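Long-range contacts in sulfate transporter 4.1, chloroplastic (Arabidopsis thaliana, PDB 7LHV), which cotransports sulfate with protons across a membrane and may help regulate sulfate assimilation in the plant: residues 217-222 and 235-240; 231-236 and 243-248; 502-507 and 528-533. One frame throughout, in Å; residues are numbered along the deposited sequence.

Contact 1: residues 217-222 and 235-240; sequences AIVIGL and RSSKIV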
ATOM      1  N   ALA A 217     -12.930  20.946   8.195  1.00 47.05           N
ATOM      2  CA  ALA A 217     -13.408  22.016   9.064  1.00 47.05           C
ATOM      3  C   ALA A 217     -13.846  23.229   8.256  1.00 47.05           C
ATOM      4  O   ALA A 217     -14.887  23.837   8.544  1.00 47.05           O
ATOM      5  CB  ALA A 217     -12.323  22.404  10.063  1.00 47.05           C
ATOM      6  N   ILE A 218     -13.066  23.599   7.240  1.00 47.99           N
ATOM      7  CA  ILE A 218     -13.459  24.725   6.393  1.00 47.99           C
ATOM      8  C   ILE A 218     -14.760  24.414   5.659  1.00 47.99           C
ATOM      9  O   ILE A 218     -15.648  25.269   5.547  1.00 47.99           O
ATOM     10  CB  ILE A 218     -12.326  25.093   5.419  1.00 47.99           C
ATOM     11  CG1 ILE A 218     -11.150  25.694   6.184  1.00 47.99           C
ATOM     12  CG2 ILE A 218     -12.818  26.078   4.378  1.00 47.99           C
ATOM     13  CD1 ILE A 218      -9.929  25.916   5.333  1.00 47.99           C
ATOM     14  N   VAL A 219     -14.894  23.187   5.152  1.00 49.22           N
ATOM     15  CA  VAL A 219     -16.120  22.794   4.460  1.00 49.22           C
ATOM     16  C   VAL A 219     -17.311  22.844   5.407  1.00 49.22           C
ATOM     17  O   VAL A 219     -18.400  23.295   5.034  1.00 49.22           O
ATOM     18  CB  VAL A 219     -15.950  21.398   3.830  1.00 49.22           C
ATOM     19  CG1 VAL A 219     -17.299  20.820   3.441  1.00 49.22           C
ATOM     20  CG2 VAL A 219     -15.043  21.478   2.619  1.00 49.22           C
ATOM     21  N   ILE A 220     -17.128  22.382   6.645  1.00 50.02           N
ATOM     22  CA  ILE A 220     -18.210  22.396   7.625  1.00 50.02           C
ATOM     23  C   ILE A 220     -18.644  23.824   7.926  1.00 50.02           C
ATOM     24  O   ILE A 220     -19.842  24.129   7.978  1.00 50.02           O
ATOM     25  CB  ILE A 220     -17.775  21.659   8.905  1.00 50.02           C
ATOM     26  CG1 ILE A 220     -17.709  20.153   8.664  1.00 50.02           C
ATOM     27  CG2 ILE A 220     -18.725  21.961  10.037  1.00 50.02           C
ATOM     28  CD1 ILE A 220     -16.920  19.412   9.713  1.00 50.02           C
ATOM     29  N   GLY A 221     -17.678  24.724   8.126  1.00 54.01           N
ATOM     30  CA  GLY A 221     -18.026  26.113   8.378  1.00 54.01           C
ATOM     31  C   GLY A 221     -18.759  26.756   7.216  1.00 54.01           C
ATOM     32  O   GLY A 221     -19.753  27.466   7.407  1.00 54.01           O
ATOM     33  N   LEU A 222     -18.282  26.515   5.992  1.00 59.46           N
ATOM     34  CA  LEU A 222     -18.943  27.089   4.826  1.00 59.46           C
ATOM     35  C   LEU A 222     -20.304  26.460   4.564  1.00 59.46           C
ATOM     36  O   LEU A 222     -21.148  27.090   3.923  1.00 59.46           O
ATOM     37  CB  LEU A 222     -18.056  26.948   3.592  1.00 59.46           C
ATOM     38  CG  LEU A 222     -16.944  27.990   3.473  1.00 59.46           C
ATOM     39  CD1 LEU A 222     -16.208  27.834   2.161  1.00 59.46           C
ATOM     40  CD2 LEU A 222     -17.508  29.393   3.605  1.00 59.46           C
ATOM     41  N   ARG A 235     -26.175  22.231  -1.706  1.00 74.49           N
ATOM     42  CA  ARG A 235     -25.557  21.253  -0.820  1.00 74.49           C
ATOM     43  C   ARG A 235     -24.443  20.537  -1.574  1.00 74.49           C
ATOM     44  O   ARG A 235     -24.701  19.816  -2.542  1.00 74.49           O
ATOM     45  CB  ARG A 235     -26.614  20.278  -0.307  1.00 74.49           C
ATOM     46  CG  ARG A 235     -26.119  19.304   0.731  1.00 74.49           C
ATOM     47  CD  ARG A 235     -25.632  18.039   0.064  1.00 74.49           C
ATOM     48  NE  ARG A 235     -25.280  17.011   1.030  1.00 74.49           N
ATOM     49  CZ  ARG A 235     -24.672  15.878   0.717  1.00 74.49           C
ATOM     50  NH1 ARG A 235     -24.371  15.576  -0.536  1.00 74.49           N
ATOM     51  NH2 ARG A 235     -24.351  15.028   1.686  1.00 74.49           N
ATOM     52  N   SER A 236     -23.204  20.735  -1.128  1.00 72.25           N
ATOM     53  CA  SER A 236     -22.064  20.062  -1.732  1.00 72.25           C
ATOM     54  C   SER A 236     -20.908  20.060  -0.743  1.00 72.25           C
ATOM     55  O   SER A 236     -20.899  20.817   0.230  1.00 72.25           O
ATOM     56  CB  SER A 236     -21.648  20.723  -3.049  1.00 72.25           C
ATOM     57  OG  SER A 236     -22.590  20.448  -4.073  1.00 72.25           O
ATOM     58  N   SER A 237     -19.938  19.191  -1.010  1.00 67.30           N
ATOM     59  CA  SER A 237     -18.735  19.074  -0.201  1.00 67.30           C
ATOM     60  C   SER A 237     -17.544  19.796  -0.816  1.00 67.30           C
ATOM     61  O   SER A 237     -16.416  19.622  -0.345  1.00 67.30           O
ATOM     62  CB  SER A 237     -18.393  17.600   0.023  1.00 67.30           C
ATOM     63  OG  SER A 237     -17.164  17.463   0.707  1.00 67.30           O
ATOM     64  N   LYS A 238     -17.763  20.588  -1.858  1.00 64.00           N
ATOM     65  CA  LYS A 238     -16.710  21.336  -2.525  1.00 64.00           C
ATOM     66  C   LYS A 238     -16.935  22.830  -2.331  1.00 64.00           C
ATOM     67  O   LYS A 238     -18.074  23.297  -2.256  1.00 64.00           O
ATOM     68  CB  LYS A 238     -16.658  21.004  -4.016  1.00 64.00           C
ATOM     69  CG  LYS A 238     -16.690  19.520  -4.321  1.00 64.00           C
ATOM     70  CD  LYS A 238     -16.815  19.275  -5.813  1.00 64.00           C
ATOM     71  CE  LYS A 238     -16.859  17.790  -6.124  1.00 64.00           C
ATOM     72  NZ  LYS A 238     -18.109  17.166  -5.612  1.00 64.00           N
ATOM     73  N   ILE A 239     -15.834  23.579  -2.252  1.00 64.32           N
ATOM     74  CA  ILE A 239     -15.923  24.999  -1.929  1.00 64.32           C
ATOM     75  C   ILE A 239     -16.534  25.789  -3.078  1.00 64.32           C
ATOM     76  O   ILE A 239     -17.323  26.717  -2.859  1.00 64.32           O
ATOM     77  CB  ILE A 239     -14.538  25.545  -1.547  1.00 64.32           C
ATOM     78  CG1 ILE A 239     -13.993  24.782  -0.346  1.00 64.32           C
ATOM     79  CG2 ILE A 239     -14.614  27.027  -1.229  1.00 64.32           C
ATOM     80  CD1 ILE A 239     -14.904  24.793   0.852  1.00 64.32           C
ATOM     81  N   VAL A 240     -16.166  25.456  -4.317  1.00 68.61           N
ATOM     82  CA  VAL A 240     -16.604  26.257  -5.459  1.00 68.61           C
ATOM     83  C   VAL A 240     -18.123  26.262  -5.615  1.00 68.61           C
ATOM     84  O   VAL A 240     -18.702  27.352  -5.746  1.00 68.61           O
ATOM     85  CB  VAL A 240     -15.875  25.804  -6.735  1.00 68.61           C
ATOM     86  CG1 VAL A 240     -16.400  26.556  -7.941  1.00 68.61           C
ATOM     87  CG2 VAL A 240     -14.377  26.007  -6.586  1.00 68.61           C
TER

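Contact 2: residues 231-236 and 243-248; sequences YSIARS and VESIIA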
ATOM      1  N   TYR A 231     -30.887  31.870   3.853  1.00 75.43           N
ATOM      2  CA  TYR A 231     -31.463  31.211   2.691  1.00 75.43           C
ATOM      3  C   TYR A 231     -30.708  29.921   2.407  1.00 75.43           C
ATOM      4  O   TYR A 231     -29.509  29.810   2.678  1.00 75.43           O
ATOM      5  CB  TYR A 231     -31.441  32.116   1.449  1.00 75.43           C
ATOM      6  CG  TYR A 231     -30.081  32.679   1.099  1.00 75.43           C
ATOM      7  CD1 TYR A 231     -29.208  31.980   0.281  1.00 75.43           C
ATOM      8  CD2 TYR A 231     -29.682  33.920   1.570  1.00 75.43           C
ATOM      9  CE1 TYR A 231     -27.971  32.494  -0.046  1.00 75.43           C
ATOM     10  CE2 TYR A 231     -28.449  34.442   1.247  1.00 75.43           C
ATOM     11  CZ  TYR A 231     -27.597  33.725   0.440  1.00 75.43           C
ATOM     12  OH  TYR A 231     -26.365  34.244   0.117  1.00 75.43           O
ATOM     13  N   SER A 232     -31.428  28.944   1.863  1.00 74.65           N
ATOM     14  CA  SER A 232     -30.828  27.656   1.553  1.00 74.65           C
ATOM     15  C   SER A 232     -29.804  27.797   0.435  1.00 74.65           C
ATOM     16  O   SER A 232     -30.023  28.511  -0.546  1.00 74.65           O
ATOM     17  CB  SER A 232     -31.906  26.650   1.153  1.00 74.65           C
ATOM     18  OG  SER A 232     -31.374  25.339   1.077  1.00 74.65           O
ATOM     19  N   ILE A 233     -28.679  27.108   0.588  1.00 72.48           N
ATOM     20  CA  ILE A 233     -27.607  27.137  -0.391  1.00 72.48           C
ATOM     21  C   ILE A 233     -27.454  25.742  -0.983  1.00 72.48           C
ATOM     22  O   ILE A 233     -27.968  24.757  -0.453  1.00 72.48           O
ATOM     23  CB  ILE A 233     -26.281  27.630   0.217  1.00 72.48           C
ATOM     24  CG1 ILE A 233     -25.720  26.583   1.179  1.00 72.48           C
ATOM     25  CG2 ILE A 233     -26.485  28.956   0.929  1.00 72.48           C
ATOM     26  CD1 ILE A 233     -24.353  26.918   1.714  1.00 72.48           C
ATOM     27  N   ALA A 234     -26.744  25.666  -2.107  1.00 76.54           N
ATOM     28  CA  ALA A 234     -26.521  24.379  -2.750  1.00 76.54           C
ATOM     29  C   ALA A 234     -25.714  23.469  -1.838  1.00 76.54           C
ATOM     30  O   ALA A 234     -24.698  23.874  -1.268  1.00 76.54           O
ATOM     31  CB  ALA A 234     -25.804  24.557  -4.087  1.00 76.54           C
ATOM     32  N   ARG A 235     -26.175  22.231  -1.706  1.00 74.49           N
ATOM     33  CA  ARG A 235     -25.557  21.253  -0.820  1.00 74.49           C
ATOM     34  C   ARG A 235     -24.443  20.537  -1.574  1.00 74.49           C
ATOM     35  O   ARG A 235     -24.701  19.816  -2.542  1.00 74.49           O
ATOM     36  CB  ARG A 235     -26.614  20.278  -0.307  1.00 74.49           C
ATOM     37  CG  ARG A 235     -26.119  19.304   0.731  1.00 74.49           C
ATOM     38  CD  ARG A 235     -25.632  18.039   0.064  1.00 74.49           C
ATOM     39  NE  ARG A 235     -25.280  17.011   1.030  1.00 74.49           N
ATOM     40  CZ  ARG A 235     -24.672  15.878   0.717  1.00 74.49           C
ATOM     41  NH1 ARG A 235     -24.371  15.576  -0.536  1.00 74.49           N
ATOM     42  NH2 ARG A 235     -24.351  15.028   1.686  1.00 74.49           N
ATOM     43  N   SER A 236     -23.204  20.735  -1.128  1.00 72.25           N
ATOM     44  CA  SER A 236     -22.064  20.062  -1.732  1.00 72.25           C
ATOM     45  C   SER A 236     -20.908  20.060  -0.743  1.00 72.25           C
ATOM     46  O   SER A 236     -20.899  20.817   0.230  1.00 72.25           O
ATOM     47  CB  SER A 236     -21.648  20.723  -3.049  1.00 72.25           C
ATOM     48  OG  SER A 236     -22.590  20.448  -4.073  1.00 72.25           O
ATOM     49  N   VAL A 243     -19.669  28.436  -2.723  1.00 68.95           N
ATOM     50  CA  VAL A 243     -19.497  29.874  -2.895  1.00 68.95           C
ATOM     51  C   VAL A 243     -20.360  30.381  -4.043  1.00 68.95           C
ATOM     52  O   VAL A 243     -20.939  31.473  -3.967  1.00 68.95           O
ATOM     53  CB  VAL A 243     -18.011  30.211  -3.103  1.00 68.95           C
ATOM     54  CG1 VAL A 243     -17.835  31.691  -3.387  1.00 68.95           C
ATOM     55  CG2 VAL A 243     -17.206  29.803  -1.883  1.00 68.95           C
ATOM     56  N   GLU A 244     -20.471  29.598  -5.120  1.00 73.61           N
ATOM     57  CA  GLU A 244     -21.326  29.995  -6.233  1.00 73.61           C
ATOM     58  C   GLU A 244     -22.781  30.109  -5.797  1.00 73.61           C
ATOM     59  O   GLU A 244     -23.472  31.066  -6.160  1.00 73.61           O
ATOM     60  CB  GLU A 244     -21.190  28.996  -7.382  1.00 73.61           C
ATOM     61  CG  GLU A 244     -19.901  29.125  -8.173  1.00 73.61           C
ATOM     62  CD  GLU A 244     -19.767  28.055  -9.236  1.00 73.61           C
ATOM     63  OE1 GLU A 244     -20.768  27.355  -9.503  1.00 73.61           O
ATOM     64  OE2 GLU A 244     -18.668  27.917  -9.809  1.00 73.61           O
ATOM     65  N   SER A 245     -23.260  29.144  -5.010  1.00 72.91           N
ATOM     66  CA  SER A 245     -24.633  29.198  -4.524  1.00 72.91           C
ATOM     67  C   SER A 245     -24.848  30.377  -3.587  1.00 72.91           C
ATOM     68  O   SER A 245     -25.898  31.028  -3.631  1.00 72.91           O
ATOM     69  CB  SER A 245     -24.989  27.895  -3.823  1.00 72.91           C
ATOM     70  OG  SER A 245     -24.108  27.653  -2.743  1.00 72.91           O
ATOM     71  N   ILE A 246     -23.873  30.657  -2.720  1.00 73.32           N
ATOM     72  CA  ILE A 246     -23.999  31.791  -1.809  1.00 73.32           C
ATOM     73  C   ILE A 246     -24.097  33.091  -2.597  1.00 73.32           C
ATOM     74  O   ILE A 246     -24.944  33.949  -2.313  1.00 73.32           O
ATOM     75  CB  ILE A 246     -22.824  31.812  -0.816  1.00 73.32           C
ATOM     76  CG1 ILE A 246     -22.972  30.683   0.204  1.00 73.32           C
ATOM     77  CG2 ILE A 246     -22.737  33.156  -0.118  1.00 73.32           C
ATOM     78  CD1 ILE A 246     -21.713  30.398   0.983  1.00 73.32           C
ATOM     79  N   ILE A 247     -23.243  33.249  -3.611  1.00 77.55           N
ATOM     80  CA  ILE A 247     -23.289  34.447  -4.446  1.00 77.55           C
ATOM     81  C   ILE A 247     -24.620  34.535  -5.180  1.00 77.55           C
ATOM     82  O   ILE A 247     -25.217  35.614  -5.290  1.00 77.55           O
ATOM     83  CB  ILE A 247     -22.099  34.462  -5.421  1.00 77.55           C
ATOM     84  CG1 ILE A 247     -20.788  34.602  -4.651  1.00 77.55           C
ATOM     85  CG2 ILE A 247     -22.243  35.594  -6.424  1.00 77.55           C
ATOM     86  CD1 ILE A 247     -19.566  34.272  -5.469  1.00 77.55           C
ATOM     87  N   ALA A 248     -25.110  33.403  -5.695  1.00 78.91           N
ATOM     88  CA  ALA A 248     -26.376  33.403  -6.420  1.00 78.91           C
ATOM     89  C   ALA A 248     -27.533  33.818  -5.520  1.00 78.91           C
ATOM     90  O   ALA A 248     -28.399  34.599  -5.930  1.00 78.91           O
ATOM     91  CB  ALA A 248     -26.635  32.022  -7.020  1.00 78.91           C
TER

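Contact 3: residues 502-507 and 528-533; sequences AVLGRL and IVIVRI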
ATOM      1  N   ALA A 502      25.692   0.209   3.069  1.00 63.36           N
ATOM      2  CA  ALA A 502      26.907   0.889   3.485  1.00 63.36           C
ATOM      3  C   ALA A 502      28.138   0.157   2.973  1.00 63.36           C
ATOM      4  O   ALA A 502      28.242  -1.067   3.099  1.00 63.36           O
ATOM      5  CB  ALA A 502      26.976   1.002   5.009  1.00 63.36           C
ATOM      6  N   VAL A 503      29.072   0.915   2.404  1.00 67.03           N
ATOM      7  CA  VAL A 503      30.358   0.382   1.970  1.00 67.03           C
ATOM      8  C   VAL A 503      31.333   0.599   3.122  1.00 67.03           C
ATOM      9  O   VAL A 503      31.767   1.719   3.385  1.00 67.03           O
ATOM     10  CB  VAL A 503      30.842   1.045   0.681  1.00 67.03           C
ATOM     11  CG1 VAL A 503      32.230   0.547   0.321  1.00 67.03           C
ATOM     12  CG2 VAL A 503      29.865   0.773  -0.450  1.00 67.03           C
ATOM     13  N   LEU A 504      31.677  -0.484   3.810  1.00 66.05           N
ATOM     14  CA  LEU A 504      32.499  -0.387   5.007  1.00 66.05           C
ATOM     15  C   LEU A 504      33.970  -0.213   4.656  1.00 66.05           C
ATOM     16  O   LEU A 504      34.448  -0.684   3.622  1.00 66.05           O
ATOM     17  CB  LEU A 504      32.328  -1.628   5.880  1.00 66.05           C
ATOM     18  CG  LEU A 504      31.066  -1.707   6.731  1.00 66.05           C
ATOM     19  CD1 LEU A 504      29.883  -1.957   5.857  1.00 66.05           C
ATOM     20  CD2 LEU A 504      31.204  -2.820   7.747  1.00 66.05           C
ATOM     21  N   GLY A 505      34.687   0.469   5.540  1.00 82.69           N
ATOM     22  CA  GLY A 505      36.107   0.667   5.363  1.00 82.69           C
ATOM     23  C   GLY A 505      36.911  -0.251   6.252  1.00 82.69           C
ATOM     24  O   GLY A 505      37.029  -1.446   5.969  1.00 82.69           O
ATOM     25  N   ARG A 506      37.464   0.289   7.334  1.00 92.47           N
ATOM     26  CA  ARG A 506      38.222  -0.533   8.264  1.00 92.47           C
ATOM     27  C   ARG A 506      37.305  -1.569   8.902  1.00 92.47           C
ATOM     28  O   ARG A 506      36.094  -1.363   9.030  1.00 92.47           O
ATOM     29  CB  ARG A 506      38.879   0.342   9.332  1.00 92.47           C
ATOM     30  CG  ARG A 506      39.802  -0.404  10.279  1.00 92.47           C
ATOM     31  CD  ARG A 506      40.842  -1.215   9.525  1.00 92.47           C
ATOM     32  NE  ARG A 506      41.852  -1.761  10.424  1.00 92.47           N
ATOM     33  CZ  ARG A 506      42.933  -2.417  10.029  1.00 92.47           C
ATOM     34  NH1 ARG A 506      43.180  -2.636   8.749  1.00 92.47           N
ATOM     35  NH2 ARG A 506      43.791  -2.862  10.942  1.00 92.47           N
ATOM     36  N   LEU A 507      37.895  -2.698   9.294  1.00 92.35           N
ATOM     37  CA  LEU A 507      37.105  -3.861   9.690  1.00 92.35           C
ATOM     38  C   LEU A 507      36.139  -3.561  10.829  1.00 92.35           C
ATOM     39  O   LEU A 507      34.937  -3.835  10.672  1.00 92.35           O
ATOM     40  CB  LEU A 507      38.052  -5.012  10.038  1.00 92.35           C
ATOM     41  CG  LEU A 507      38.891  -5.449   8.848  1.00 92.35           C
ATOM     42  CD1 LEU A 507      39.909  -6.502   9.251  1.00 92.35           C
ATOM     43  CD2 LEU A 507      37.969  -5.948   7.773  1.00 92.35           C
ATOM     44  N   ILE A 528      38.864  -5.608  -2.698  1.00 68.99           N
ATOM     45  CA  ILE A 528      37.833  -6.125  -1.808  1.00 68.99           C
ATOM     46  C   ILE A 528      36.832  -5.017  -1.526  1.00 68.99           C
ATOM     47  O   ILE A 528      37.223  -3.881  -1.236  1.00 68.99           O
ATOM     48  CB  ILE A 528      38.426  -6.664  -0.495  1.00 68.99           C
ATOM     49  CG1 ILE A 528      39.431  -7.776  -0.779  1.00 68.99           C
ATOM     50  CG2 ILE A 528      37.328  -7.168   0.422  1.00 68.99           C
ATOM     51  CD1 ILE A 528      40.072  -8.330   0.462  1.00 68.99           C
ATOM     52  N   VAL A 529      35.546  -5.345  -1.623  1.00 64.08           N
ATOM     53  CA  VAL A 529      34.463  -4.440  -1.267  1.00 64.08           C
ATOM     54  C   VAL A 529      33.633  -5.102  -0.179  1.00 64.08           C
ATOM     55  O   VAL A 529      33.175  -6.237  -0.347  1.00 64.08           O
ATOM     56  CB  VAL A 529      33.590  -4.091  -2.485  1.00 64.08           C
ATOM     57  CG1 VAL A 529      32.263  -3.523  -2.036  1.00 64.08           C
ATOM     58  CG2 VAL A 529      34.307  -3.097  -3.370  1.00 64.08           C
ATOM     59  N   ILE A 530      33.444  -4.396   0.933  1.00 59.25           N
ATOM     60  CA  ILE A 530      32.657  -4.883   2.061  1.00 59.25           C
ATOM     61  C   ILE A 530      31.349  -4.110   2.082  1.00 59.25           C
ATOM     62  O   ILE A 530      31.349  -2.879   2.204  1.00 59.25           O
ATOM     63  CB  ILE A 530      33.413  -4.732   3.387  1.00 59.25           C
ATOM     64  CG1 ILE A 530      34.847  -5.235   3.232  1.00 59.25           C
ATOM     65  CG2 ILE A 530      32.697  -5.483   4.490  1.00 59.25           C
ATOM     66  CD1 ILE A 530      35.783  -4.749   4.304  1.00 59.25           C
ATOM     67  N   VAL A 531      30.235  -4.828   1.974  1.00 58.97           N
ATOM     68  CA  VAL A 531      28.911  -4.233   1.850  1.00 58.97           C
ATOM     69  C   VAL A 531      28.052  -4.711   3.010  1.00 58.97           C
ATOM     70  O   VAL A 531      28.003  -5.910   3.300  1.00 58.97           O
ATOM     71  CB  VAL A 531      28.259  -4.591   0.502  1.00 58.97           C
ATOM     72  CG1 VAL A 531      26.783  -4.262   0.520  1.00 58.97           C
ATOM     73  CG2 VAL A 531      28.948  -3.849  -0.620  1.00 58.97           C
ATOM     74  N   ARG A 532      27.374  -3.775   3.669  1.00 60.15           N
ATOM     75  CA  ARG A 532      26.450  -4.078   4.752  1.00 60.15           C
ATOM     76  C   ARG A 532      25.063  -3.591   4.367  1.00 60.15           C
ATOM     77  O   ARG A 532      24.893  -2.427   3.990  1.00 60.15           O
ATOM     78  CB  ARG A 532      26.893  -3.420   6.056  1.00 60.15           C
ATOM     79  CG  ARG A 532      26.088  -3.783   7.274  1.00 60.15           C
ATOM     80  CD  ARG A 532      26.499  -2.919   8.449  1.00 60.15           C
ATOM     81  NE  ARG A 532      26.147  -1.522   8.231  1.00 60.15           N
ATOM     82  CZ  ARG A 532      26.831  -0.493   8.712  1.00 60.15           C
ATOM     83  NH1 ARG A 532      27.910  -0.667   9.456  1.00 60.15           N
ATOM     84  NH2 ARG A 532      26.421   0.741   8.437  1.00 60.15           N
ATOM     85  N   ILE A 533      24.079  -4.479   4.459  1.00 57.03           N
ATOM     86  CA  ILE A 533      22.692  -4.134   4.184  1.00 57.03           C
ATOM     87  C   ILE A 533      22.041  -3.762   5.509  1.00 57.03           C
ATOM     88  O   ILE A 533      21.753  -4.632   6.332  1.00 57.03           O
ATOM     89  CB  ILE A 533      21.948  -5.284   3.499  1.00 57.03           C
ATOM     90  CG1 ILE A 533      22.589  -5.610   2.150  1.00 57.03           C
ATOM     91  CG2 ILE A 533      20.483  -4.934   3.321  1.00 57.03           C
ATOM     92  CD1 ILE A 533      23.463  -6.840   2.171  1.00 57.03           C
TER

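Contact 1: residues 217-222 and 235-240
Val-219, on a turn of helix 206-229, faces Ser-237 in the loop that leads into helix 239-249, and their CA atoms are 6.5 Å apart. The valine is turned with CG1 anti to its backbone N (chi1 165°), and this leaves CG2 beside that N. CG2 lies 3.8 Å from the backbone O of Ser-237, a plain van der Waals approach. The serine side chain makes a looser contact, with its OG 4.3 Å from CG1 of Val-219.

The contact closes a loop that joins a predicted transmembrane helix to the short helix 239-249, in the membrane part of an SLC26/SulP transporter. Residues 217-222 belong to the transmembrane helix. Lys-238 takes the N-cap position of the short helix, and Ile-239 is the first residue after it.

Ile-239 carries the apolar half of the contact. Its CB does not point straight at helix 206-229, but its CD1 reaches three residues there. CD1 comes to 3.6 Å from Leu-222 CD1, and the two side chains cross at about a right angle. The same methyl lies 3.8 Å from Val-219 CG2. Ile-218 is the third and loosest partner, with CG2 4.3 Å from Ile-239 CD1. CG2 of Ile-239 lies 3.8 Å from Leu-222 CD1, adding a second methyl to the pairing. Ile-218 and Leu-222 thus meet Ile-239 through methyls, while Val-219 also touches the backbone of Ser-237. Leu-473 of helix 459-474 touches both Ile-218 and Ile-239, and it shares a backbone hydrogen bond with Ile-239.

Contact 2: residues 231-236 and 243-248
Tyr-231 and Ile-246 make the polar link. The phenol OH donates a hydrogen bond of 2.8 Å to the backbone O of Ile-246, and it sits 15° from the carbonyl plane. This oxygen lies at the edge of the ring, near its plane. With CG of Tyr-231 between its backbone N and carbonyl carbon (chi1 54°), the ring extends toward helix 239-249. A phenylalanine here lacks the OH and would probably leave Ile-246 O without this donor and the ring freer to shift.

The apolar contact is between two isoleucines. Ile-233 and Ile-246 lie side by side and point the same way, with CG2 of Ile-233 4.0 Å from CG1 of Ile-246. Ile-225 and Leu-229 of helix 206-229 also touch Ile-246.

Ala-234 and Ser-245 lie next to each other, CA atoms 5.5 Å apart. Ser-245 OG is 3.7 Å from CB of Ile-233. That hydroxyl bonds within its own helix, chiefly to the O of Ile-242, with the O of Pro-241 also in range.

The loop after helix 206-229 is folded back on helix 239-249 in the permease part. Aliphatic packing joins the two, and a hydroxyl-to-carbonyl bond holds a buried tyrosine at the helix backbone.

Contact 3: residues 502-507 and 528-533
The guanidinium of Arg-532 has CD1 of Leu-504 over one face, 4.1 Å above the plane and offset toward the rim. Ala-502 CB approaches obliquely, 3.5 Å from Arg-532 NH2. The side chains of Leu-504 and Arg-532 cross at about a right angle, and CD1 of the leucine also meets CB of the arginine. The arginine starts with CG anti to its backbone N (chi1 -174°), and a bend at chi3 turns NE off the extended line of the chain. This NE forms a salt bridge with Asp-534, which would partly balance the charge.

The backbones pair antiparallel. Ala-502 and Arg-532 form a hydrogen-bonded pair, with Ala-502 N to Arg-532 O and Arg-532 N to Ala-502 O both 2.9 Å. Val-503 and Val-531 form the next, non-hydrogen-bonded pair. Leu-504 N donates to Ile-530 O over 2.9 Å, less straight than the other two. Beside it, Leu-504 CB lies 4.1 Å from Ile-530 CG2. Farther on, the chain bends so that Leu-507 CD2 reaches Ile-530 CD1 at 4.3 Å.

This is one edge of the mixed sheet of the STAS domain. Strand 501-504 is outermost within this chain, and strand 527-533 pairs in parallel with 569-575 beyond it. Tyr-552 of helix 542-560 packs on Val-503 and Val-531. Helix 635-643 lies against Ile-528, on the face that carries Ile-530, and its His-636 and Val-639 meet Leu-507.

Overall arrangement
Going along the chain from the N terminus, helix 206-229 of the membrane part is the first element used by a contact. Contact 1 closes the loop between this helix and the start of helix 239-249. Contact 2 begins within that loop and folds it back onto a later part of the same short helix. The two share Arg-235 and Ser-236; they overlap and do not nest. They also touch, where Leu-222 O meets Ile-233 CD1. Contact 3 comes much later and joins edge strand 501-504 to strand 527-533 of the STAS sheet. Its centre is about 56 Å from that of contact 1 and about 65 Å from that of contact 2, on the opposite side of the chain's centre.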